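Local atomic coordinates of putative ArsC family related protein (Bacteroides fragilis, PDB entry 3GKX), a protein that is of unknown function but belongs to the ArsC family of thioredoxin-like proteins, and so is probably related to arsenate reductases. Residues B[5-10]-B[47-52]; B[53-58]-B[107-112]; B[58-63]-B[98-103]. All coordinates share one frame; numbering follows the deposited sequence. Where two conformers were deposited one is given.

Contact 1 of 3, residues B[5-10]-B[47-52]; sequences KTLFLQ and KAWIPL
Leu7, Leu9 and Trp49 pack helix 43-53 onto strand 7-10 of a thioredoxin-like fold. This strand is internal in the sheet, with strand 32-35 on one flank and strand 100-102 on the other.

The contact itself is apolar. Leu7 and Leu9 are two residues apart, so their side chains leave the same face of the strand and both head for the helix. One methyl of each does the touching. Leu7 CD2 lies 4.1 Å from Trp49 CZ2. Both methyls approach the indole obliquely, and both meet its six-membered ring. The Leu7 side chain crosses the Trp49 side chain at about a right angle, whereas the Leu9 side chain runs toward it from the opposite direction.

The reach of the indole makes the contact possible. The closest pair of CA atoms, Leu7 CA and Trp49 CA, is 11.2 Å apart, so the backbones are well separated. Trp49 CG stands anti to its carbonyl carbon (chi1 -60°), and this carries the ring away from the helix to the sheet. The same side chain also touches Val102 and Arg34, from the two flanking strands.

Polar bonding belongs to the surroundings. Backbone hydrogen bonds join Leu7 to Val102 and Leu9 to Leu100, while Phe8 pairs with Thr32. Phe8 points to the other face of the sheet, against Ala20 and Leu24 of helix 15-26. The sheet is thus sandwiched between helices, as expected for this fold. The Leu9 side chain comes close to Cys14 and Cys17, a possible thioredoxin-type CxxC pair, but makes no contact with them. Its methyl Leu9 CD2 instead lies 4.1 Å from both Trp49 CZ3 and Trp49 CH2.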
loop_
_atom_site.group_PDB
_atom_site.type_symbol
_atom_site.label_atom_id
_atom_site.label_comp_id
_atom_site.label_asym_id
_atom_site.label_seq_id
_atom_site.Cartn_x
_atom_site.Cartn_y
_atom_site.Cartn_z
ATOM N N LYS B 5 21.376 -8.323 -6.227
ATOM C CA LYS B 5 20.338 -7.397 -6.657
ATOM C C LYS B 5 18.964 -7.822 -6.126
ATOM O O LYS B 5 17.974 -7.121 -6.295
ATOM C CB LYS B 5 20.333 -7.268 -8.184
ATOM C CG LYS B 5 21.321 -6.214 -8.728
ATOM C CD LYS B 5 21.616 -6.464 -10.205
ATOM C CE LYS B 5 21.992 -5.181 -10.997
ATOM N NZ LYS B 5 21.734 -5.384 -12.475
ATOM N N THR B 6 18.913 -8.964 -5.459
ATOM C CA THR B 6 17.672 -9.442 -4.904
ATOM C C THR B 6 17.872 -9.957 -3.503
ATOM O O THR B 6 18.553 -10.955 -3.299
ATOM C CB THR B 6 17.086 -10.554 -5.777
ATOM O OG1 THR B 6 17.056 -10.136 -7.153
ATOM C CG2 THR B 6 15.701 -10.908 -5.326
ATOM N N LEU B 7 17.249 -9.310 -2.529
ATOM C CA LEU B 7 17.450 -9.708 -1.149
ATOM C C LEU B 7 16.221 -10.461 -0.670
ATOM O O LEU B 7 15.110 -9.941 -0.733
ATOM C CB LEU B 7 17.803 -8.492 -0.282
ATOM C CG LEU B 7 18.090 -8.694 1.210
ATOM C CD1 LEU B 7 19.502 -9.367 1.448
ATOM C CD2 LEU B 7 18.005 -7.371 1.923
ATOM N N PHE B 8 16.443 -11.716 -0.259
ATOM C CA PHE B 8 15.438 -12.649 0.261
ATOM C C PHE B 8 15.504 -12.810 1.794
ATOM O O PHE B 8 16.423 -13.455 2.334
ATOM C CB PHE B 8 15.718 -14.012 -0.351
ATOM C CG PHE B 8 14.742 -15.078 0.045
ATOM C CD1 PHE B 8 15.197 -16.310 0.529
ATOM C CD2 PHE B 8 13.374 -14.875 -0.092
ATOM C CE1 PHE B 8 14.295 -17.341 0.855
ATOM C CE2 PHE B 8 12.448 -15.901 0.258
ATOM C CZ PHE B 8 12.913 -17.138 0.729
ATOM N N LEU B 9 14.532 -12.227 2.491
ATOM C CA LEU B 9 14.496 -12.299 3.923
ATOM C C LEU B 9 13.443 -13.308 4.377
ATOM O O LEU B 9 12.241 -13.205 4.047
ATOM C CB LEU B 9 14.227 -10.925 4.515
ATOM C CG LEU B 9 15.280 -9.826 4.386
ATOM C CD1 LEU B 9 14.985 -8.930 3.146
ATOM C CD2 LEU B 9 15.300 -8.998 5.682
ATOM N N GLN B 10 13.889 -14.286 5.152
ATOM C CA GLN B 10 13.023 -15.414 5.497
ATOM C C GLN B 10 13.320 -15.989 6.877
ATOM O O GLN B 10 14.357 -15.698 7.465
ATOM C CB GLN B 10 13.153 -16.525 4.437
ATOM C CG GLN B 10 14.552 -17.132 4.367
ATOM C CD GLN B 10 14.517 -18.637 4.229
ATOM O OE1 GLN B 10 13.442 -19.261 4.283
ATOM N NE2 GLN B 10 15.695 -19.242 4.074
ATOM N N LYS B 47 11.950 1.945 6.490
ATOM C CA LYS B 47 11.509 3.229 5.968
ATOM C C LYS B 47 11.747 3.359 4.471
ATOM O O LYS B 47 11.102 4.152 3.828
ATOM C CB LYS B 47 12.162 4.389 6.731
ATOM C CG LYS B 47 11.365 4.863 7.960
ATOM C CD LYS B 47 11.966 6.154 8.558
ATOM C CE LYS B 47 11.107 6.676 9.738
ATOM N NZ LYS B 47 11.867 7.437 10.786
ATOM N N ALA B 48 12.681 2.600 3.921
ATOM C CA ALA B 48 12.857 2.520 2.450
ATOM C C ALA B 48 12.004 1.392 1.847
ATOM O O ALA B 48 11.417 1.540 0.767
ATOM C CB ALA B 48 14.338 2.321 2.099
ATOM N N TRP B 49 11.922 0.261 2.544
ATOM C CA TRP B 49 11.217 -0.904 1.962
ATOM C C TRP B 49 9.708 -0.744 1.887
ATOM O O TRP B 49 9.105 -1.217 0.941
ATOM C CB TRP B 49 11.556 -2.206 2.670
ATOM C CG TRP B 49 13.006 -2.509 2.600
ATOM C CD1 TRP B 49 13.909 -1.961 1.744
ATOM C CD2 TRP B 49 13.735 -3.469 3.402
ATOM N NE1 TRP B 49 15.160 -2.490 1.985
ATOM C CE2 TRP B 49 15.077 -3.416 2.991
ATOM C CE3 TRP B 49 13.385 -4.327 4.446
ATOM C CZ2 TRP B 49 16.073 -4.185 3.589
ATOM C CZ3 TRP B 49 14.374 -5.106 5.027
ATOM C CH2 TRP B 49 15.699 -5.027 4.597
ATOM N N ILE B 50 9.098 -0.064 2.858
ATOM C CA ILE B 50 7.643 -0.033 2.902
ATOM C C ILE B 50 7.050 0.768 1.735
ATOM O O ILE B 50 6.138 0.267 1.064
ATOM C CB ILE B 50 7.128 0.468 4.271
ATOM C CG1 ILE B 50 7.391 -0.580 5.332
ATOM C CG2 ILE B 50 5.625 0.852 4.197
ATOM C CD1 ILE B 50 7.253 -0.036 6.761
ATOM N N PRO B 51 7.538 2.018 1.509
ATOM C CA PRO B 51 7.080 2.796 0.358
ATOM C C PRO B 51 7.298 2.085 -0.973
ATOM O O PRO B 51 6.429 2.147 -1.812
ATOM C CB PRO B 51 7.904 4.099 0.414
ATOM C CG PRO B 51 8.725 4.022 1.620
ATOM C CD PRO B 51 8.344 2.826 2.439
ATOM N N LEU B 52 8.414 1.381 -1.131
ATOM C CA LEU B 52 8.697 0.614 -2.371
ATOM C C LEU B 52 7.712 -0.494 -2.565
ATOM O O LEU B 52 7.391 -0.837 -3.693
ATOM C CB LEU B 52 10.102 0.007 -2.308
ATOM C CG LEU B 52 10.913 -0.313 -3.554
ATOM C CD1 LEU B 52 10.769 0.760 -4.632
ATOM C CD2 LEU B 52 12.373 -0.431 -3.094
#

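Contact 2 of 3, residues B[53-58]-B[107-112]; sequences SGLPVK and VLVGFK
Ser53, Leu55, Val107 and Val109 form a partly buried packing contact, strengthened by a water bridge, in a thioredoxin-like fold. It joins the chain leaving helix 43-53 to strand 107-109, the outermost strand on this side of the sheet.

Leu55 CD1 presses on Val109 CG2 at 3.5 Å, a tight apolar approach. The Leu55 and Val109 side chains run antiparallel, alongside one another. Val109 CG2 also sits beside Ser53 CB. Ser53 CB and Val107 CB are 4.1 Å apart. The backbones come close at Ser53, where its CA-H points to Val107 O, with a CA to O distance of 3.4 Å and an angle at H of 139°. A water spans the same place. It donates to Ser53 O at 2.9 Å and to Val107 O at 2.7 Å. Val107 O thus receives both the water and the weaker CA-H contact.

Val107 packs further on Trp49 and Leu52, and Val109 on Phe60. Beyond the turn the second subunit is near: Lys58 NZ forms a salt bridge with Glu82 of that subunit, and Pro56 packs on its Gly54.

The turn is shaped by Ser53. Its OG lies between the backbone N and the carbonyl carbon (chi1 81°) and is hydrogen-bonded to Ile50 O. The same OG accepts the N-H of Leu55 in an ST turn, with Leu55 N to Ser53 OG 2.9 Å and an angle of 158°.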
loop_
_atom_site.group_PDB
_atom_site.type_symbol
_atom_site.label_atom_id
_atom_site.label_comp_id
_atom_site.label_asym_id
_atom_site.label_seq_id
_atom_site.Cartn_x
_atom_site.Cartn_y
_atom_site.Cartn_z
ATOM N N SER B 53 7.225 -1.064 -1.466
ATOM C CA SER B 53 6.237 -2.136 -1.536
ATOM C C SER B 53 4.871 -1.635 -1.990
ATOM O O SER B 53 4.107 -2.420 -2.501
ATOM C CB SER B 53 6.052 -2.815 -0.166
ATOM O OG SER B 53 5.178 -2.025 0.625
ATOM N N GLY B 54 4.568 -0.353 -1.781
ATOM C CA GLY B 54 3.227 0.168 -2.078
ATOM C C GLY B 54 2.126 -0.266 -1.095
ATOM O O GLY B 54 0.925 0.064 -1.303
ATOM N N LEU B 55 2.526 -0.959 -0.008
ATOM C CA LEU B 55 1.560 -1.524 0.933
ATOM C C LEU B 55 1.427 -0.767 2.249
ATOM O O LEU B 55 2.382 -0.107 2.646
ATOM C CB LEU B 55 1.951 -2.931 1.302
ATOM C CG LEU B 55 1.986 -4.038 0.277
ATOM C CD1 LEU B 55 2.634 -5.235 0.978
ATOM C CD2 LEU B 55 0.562 -4.340 -0.220
ATOM N N PRO B 56 0.240 -0.890 2.944
ATOM C CA PRO B 56 0.102 -0.375 4.293
ATOM C C PRO B 56 1.117 -0.985 5.264
ATOM O O PRO B 56 1.555 -2.137 5.117
ATOM C CB PRO B 56 -1.358 -0.769 4.688
ATOM C CG PRO B 56 -2.072 -0.953 3.397
ATOM C CD PRO B 56 -1.020 -1.505 2.470
ATOM N N VAL B 57 1.496 -0.210 6.257
ATOM C CA VAL B 57 2.537 -0.649 7.132
ATOM C C VAL B 57 2.076 -1.842 7.926
ATOM O O VAL B 57 2.901 -2.699 8.252
ATOM C CB VAL B 57 2.993 0.452 8.076
ATOM C CG1 VAL B 57 4.076 -0.104 9.049
ATOM C CG2 VAL B 57 3.534 1.621 7.238
ATOM N N LYS B 58 0.770 -1.924 8.217
ATOM C CA LYS B 58 0.250 -3.133 8.895
ATOM C C LYS B 58 0.494 -4.440 8.130
ATOM O O LYS B 58 0.616 -5.486 8.757
ATOM C CB LYS B 58 -1.212 -2.971 9.330
ATOM C CG LYS B 58 -2.143 -2.534 8.249
ATOM C CD LYS B 58 -3.513 -2.319 8.834
ATOM C CE LYS B 58 -4.516 -1.956 7.759
ATOM N NZ LYS B 58 -4.032 -0.888 6.894
ATOM N N VAL B 107 9.552 -4.092 -3.567
ATOM C CA VAL B 107 9.633 -4.964 -2.433
ATOM C C VAL B 107 8.387 -5.811 -2.397
ATOM O O VAL B 107 7.273 -5.280 -2.414
ATOM C CB VAL B 107 9.771 -4.161 -1.093
ATOM C CG1 VAL B 107 9.581 -5.105 0.175
ATOM C CG2 VAL B 107 11.117 -3.368 -1.046
ATOM N N LEU B 108 8.561 -7.130 -2.296
ATOM C CA LEU B 108 7.433 -8.049 -2.150
ATOM C C LEU B 108 7.296 -8.578 -0.717
ATOM O O LEU B 108 8.288 -8.897 -0.040
ATOM C CB LEU B 108 7.563 -9.228 -3.130
ATOM C CG LEU B 108 8.016 -8.894 -4.553
ATOM C CD1 LEU B 108 8.479 -10.128 -5.261
ATOM C CD2 LEU B 108 6.889 -8.167 -5.344
ATOM N N VAL B 109 6.057 -8.682 -0.259
ATOM C CA VAL B 109 5.805 -9.064 1.104
ATOM C C VAL B 109 4.979 -10.345 1.140
ATOM O O VAL B 109 3.905 -10.418 0.552
ATOM C CB VAL B 109 5.055 -7.930 1.822
ATOM C CG1 VAL B 109 4.836 -8.289 3.296
ATOM C CG2 VAL B 109 5.802 -6.597 1.641
ATOM N N GLY B 110 5.484 -11.368 1.813
ATOM C CA GLY B 110 4.857 -12.696 1.759
ATOM C C GLY B 110 5.043 -13.322 0.384
ATOM O O GLY B 110 5.660 -12.716 -0.499
ATOM N N PHE B 111 4.492 -14.524 0.199
ATOM C CA PHE B 111 4.688 -15.256 -1.038
ATOM C C PHE B 111 3.452 -15.309 -1.923
ATOM O O PHE B 111 2.555 -16.117 -1.703
ATOM C CB PHE B 111 5.214 -16.663 -0.792
ATOM C CG PHE B 111 5.450 -17.414 -2.053
ATOM C CD1 PHE B 111 6.216 -16.846 -3.073
ATOM C CD2 PHE B 111 4.873 -18.654 -2.255
ATOM C CE1 PHE B 111 6.410 -17.514 -4.270
ATOM C CE2 PHE B 111 5.075 -19.341 -3.440
ATOM C CZ PHE B 111 5.838 -18.765 -4.449
ATOM N N LYS B 112 3.421 -14.452 -2.939
ATOM C CA LYS B 112 2.307 -14.413 -3.888
ATOM C C LYS B 112 2.870 -14.584 -5.304
ATOM O O LYS B 112 3.314 -13.603 -5.921
ATOM C CB LYS B 112 1.492 -13.103 -3.759
ATOM C CG LYS B 112 1.177 -12.611 -2.324
ATOM C CD LYS B 112 0.337 -13.625 -1.496
ATOM C CE LYS B 112 -1.053 -13.896 -2.106
ATOM N NZ LYS B 112 -1.796 -15.033 -1.443
HETATM O O HOH W 1 4.615 -5.200 -2.918
#

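Contact 3 of 3, residues B[58-63]-B[98-103]; sequences KKFFNT and RPLVVT
Arg98 and Asn62 meet at the cis-proline loop of the thioredoxin-like fold. The peptide between Arg98 and Pro99 is cis, just ahead of strand 100-102. In ArsC arsenate reductases an arginine before the cis-proline helps bind the oxyanion. Arg98 may correspond to it, and its side chain touches Cys14 and Cys17.

The amide of Asn62 lies over one face of the Arg98 guanidinium, near its rim, with the two planes 44° apart. Asn62 CG is 4.2 Å from Arg98 NH1. Asn62 ND2 is closer, 3.4 Å from NH1, but both nitrogens are donors and do not bond each other. Arg98 was modelled in two conformers, so this approach is less certain than the rest. Both polar atoms of the Asn62 amide have partners. ND2 donates to Lys94 O. The amide oxygen faces a water that donates to Asn62 OD1 at 2.8 Å. That water accepts from Arg98 N at 3.3 Å, linking the two residues.

The second patch is apolar. Phe60 CD1 meets Leu100 CD1 at 4.2 Å, with the methyl oblique to the ring.

Phe60 also packs on Ile50 and Ser53 of helix 43-53, which puts that helix against the 58-63 turn. Pro99 instead contacts Phe8 of strand 7-10 and Thr16, Cys17 and Ala20 of helix 15-26.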
loop_
_atom_site.group_PDB
_atom_site.type_symbol
_atom_site.label_atom_id
_atom_site.label_comp_id
_atom_site.label_asym_id
_atom_site.label_seq_id
_atom_site.Cartn_x
_atom_site.Cartn_y
_atom_site.Cartn_z
ATOM N N LYS B 58 0.770 -1.924 8.217
ATOM C CA LYS B 58 0.250 -3.133 8.895
ATOM C C LYS B 58 0.494 -4.440 8.130
ATOM O O LYS B 58 0.616 -5.486 8.757
ATOM C CB LYS B 58 -1.212 -2.971 9.330
ATOM C CG LYS B 58 -2.143 -2.534 8.249
ATOM C CD LYS B 58 -3.513 -2.319 8.834
ATOM C CE LYS B 58 -4.516 -1.956 7.759
ATOM N NZ LYS B 58 -4.032 -0.888 6.894
ATOM N N LYS B 59 0.619 -4.367 6.796
ATOM C CA LYS B 59 0.866 -5.556 5.963
ATOM C C LYS B 59 2.258 -6.142 6.169
ATOM O O LYS B 59 2.565 -7.230 5.681
ATOM C CB LYS B 59 0.667 -5.272 4.468
ATOM C CG LYS B 59 -0.761 -4.923 4.002
ATOM C CD LYS B 59 -1.738 -5.977 4.406
ATOM C CE LYS B 59 -2.642 -6.379 3.265
ATOM N NZ LYS B 59 -3.337 -7.670 3.662
ATOM N N PHE B 60 3.107 -5.413 6.870
ATOM C CA PHE B 60 4.450 -5.909 7.189
ATOM C C PHE B 60 4.474 -6.633 8.515
ATOM O O PHE B 60 5.550 -6.973 9.009
ATOM C CB PHE B 60 5.450 -4.762 7.219
ATOM C CG PHE B 60 5.954 -4.380 5.851
ATOM C CD1 PHE B 60 7.280 -4.662 5.475
ATOM C CD2 PHE B 60 5.093 -3.769 4.919
ATOM C CE1 PHE B 60 7.754 -4.314 4.186
ATOM C CE2 PHE B 60 5.559 -3.436 3.662
ATOM C CZ PHE B 60 6.896 -3.705 3.297
ATOM N N PHE B 61 3.294 -6.856 9.105
ATOM C CA PHE B 61 3.220 -7.619 10.331
ATOM C C PHE B 61 2.957 -9.102 10.089
ATOM O O PHE B 61 2.132 -9.489 9.270
ATOM C CB PHE B 61 2.245 -6.983 11.351
ATOM C CG PHE B 61 2.841 -5.794 12.088
ATOM C CD1 PHE B 61 3.474 -5.965 13.317
ATOM C CD2 PHE B 61 2.822 -4.513 11.521
ATOM C CE1 PHE B 61 4.043 -4.864 13.987
ATOM C CE2 PHE B 61 3.385 -3.407 12.180
ATOM C CZ PHE B 61 3.998 -3.586 13.408
ATOM N N ASN B 62 3.726 -9.910 10.797
ATOM C CA ASN B 62 3.523 -11.364 10.901
ATOM C C ASN B 62 2.305 -11.718 11.811
ATOM O O ASN B 62 2.458 -11.975 12.990
ATOM C CB ASN B 62 4.841 -11.983 11.389
ATOM C CG ASN B 62 4.750 -13.464 11.662
ATOM O OD1 ASN B 62 4.051 -14.207 10.970
ATOM N ND2 ASN B 62 5.494 -13.914 12.674
ATOM N N THR B 63 1.099 -11.705 11.240
ATOM C CA THR B 63 -0.147 -11.931 12.002
ATOM C C THR B 63 -0.406 -13.421 12.320
ATOM O O THR B 63 -1.463 -13.798 12.823
ATOM C CB THR B 63 -1.373 -11.300 11.283
ATOM O OG1 THR B 63 -1.185 -11.403 9.869
ATOM C CG2 THR B 63 -1.496 -9.813 11.611
ATOM N N ARG B 98 6.945 -12.444 6.635
ATOM C CA ARG B 98 7.963 -13.173 5.879
ATOM C C ARG B 98 7.320 -14.170 4.919
ATOM O O ARG B 98 6.229 -14.660 5.179
ATOM C CB ARG B 98 8.914 -13.902 6.827
ATOM C CG ARG B 98 8.262 -15.067 7.509
ATOM C CD ARG B 98 8.717 -15.200 8.920
ATOM N NE ARG B 98 8.071 -16.352 9.534
ATOM C CZ ARG B 98 7.904 -16.511 10.839
ATOM N NH1 ARG B 98 8.341 -15.587 11.676
ATOM N NH2 ARG B 98 7.310 -17.601 11.300
ATOM N N PRO B 99 7.988 -14.453 3.787
ATOM C CA PRO B 99 9.274 -13.831 3.431
ATOM C C PRO B 99 9.059 -12.416 2.878
ATOM O O PRO B 99 7.904 -12.024 2.620
ATOM C CB PRO B 99 9.834 -14.774 2.367
ATOM C CG PRO B 99 8.643 -15.274 1.657
ATOM C CD PRO B 99 7.497 -15.332 2.701
ATOM N N LEU B 100 10.152 -11.662 2.769
ATOM C CA LEU B 100 10.215 -10.380 2.056
ATOM C C LEU B 100 11.282 -10.536 1.018
ATOM O O LEU B 100 12.310 -11.188 1.291
ATOM C CB LEU B 100 10.670 -9.241 2.972
ATOM C CG LEU B 100 9.766 -8.966 4.141
ATOM C CD1 LEU B 100 10.193 -7.704 4.944
ATOM C CD2 LEU B 100 8.374 -8.821 3.543
ATOM N N VAL B 101 11.079 -9.925 -0.148
ATOM C CA VAL B 101 12.107 -9.801 -1.185
ATOM C C VAL B 101 12.267 -8.310 -1.487
ATOM O O VAL B 101 11.284 -7.591 -1.634
ATOM C CB VAL B 101 11.763 -10.587 -2.472
ATOM C CG1 VAL B 101 12.881 -10.460 -3.515
ATOM C CG2 VAL B 101 11.586 -12.020 -2.168
ATOM N N VAL B 102 13.506 -7.853 -1.543
ATOM C CA VAL B 102 13.838 -6.447 -1.732
ATOM C C VAL B 102 14.690 -6.391 -3.012
ATOM O O VAL B 102 15.684 -7.130 -3.128
ATOM C CB VAL B 102 14.660 -5.926 -0.511
ATOM C CG1 VAL B 102 15.134 -4.491 -0.693
ATOM C CG2 VAL B 102 13.867 -6.074 0.756
ATOM N N THR B 103 14.279 -5.565 -3.977
ATOM C CA THR B 103 15.115 -5.216 -5.139
ATOM C C THR B 103 15.073 -3.700 -5.254
ATOM O O THR B 103 14.347 -3.057 -4.503
ATOM C CB THR B 103 14.590 -5.808 -6.466
ATOM O OG1 THR B 103 13.332 -5.211 -6.755
ATOM C CG2 THR B 103 14.355 -7.341 -6.360
HETATM O O HOH W 2 4.426 -13.653 8.301
#

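Overall arrangement
All three contacts reach the same sheet. Contacts 1 and 3 are buried, with contact 3 nearest the centre of the chain. Contact 2 is partly buried and has more residues near the second subunit; contact 3 reaches it through the shared Lys58. Contacts 1 and 3 use neighbouring strands; contacts 2 and 3 use the next pair, tied by Leu108 N to Val101 O. Helix 43-53 is common to all: Trp49 serves contact 1, the chain at its exit forms half of contact 2, and Phe60 of contact 3 packs on it. Contact 1 is purely apolar, whereas the other two add water bridges. Only in contact 3 does a charged side chain, Arg98, touch across the two segments, beside the possible CxxC site.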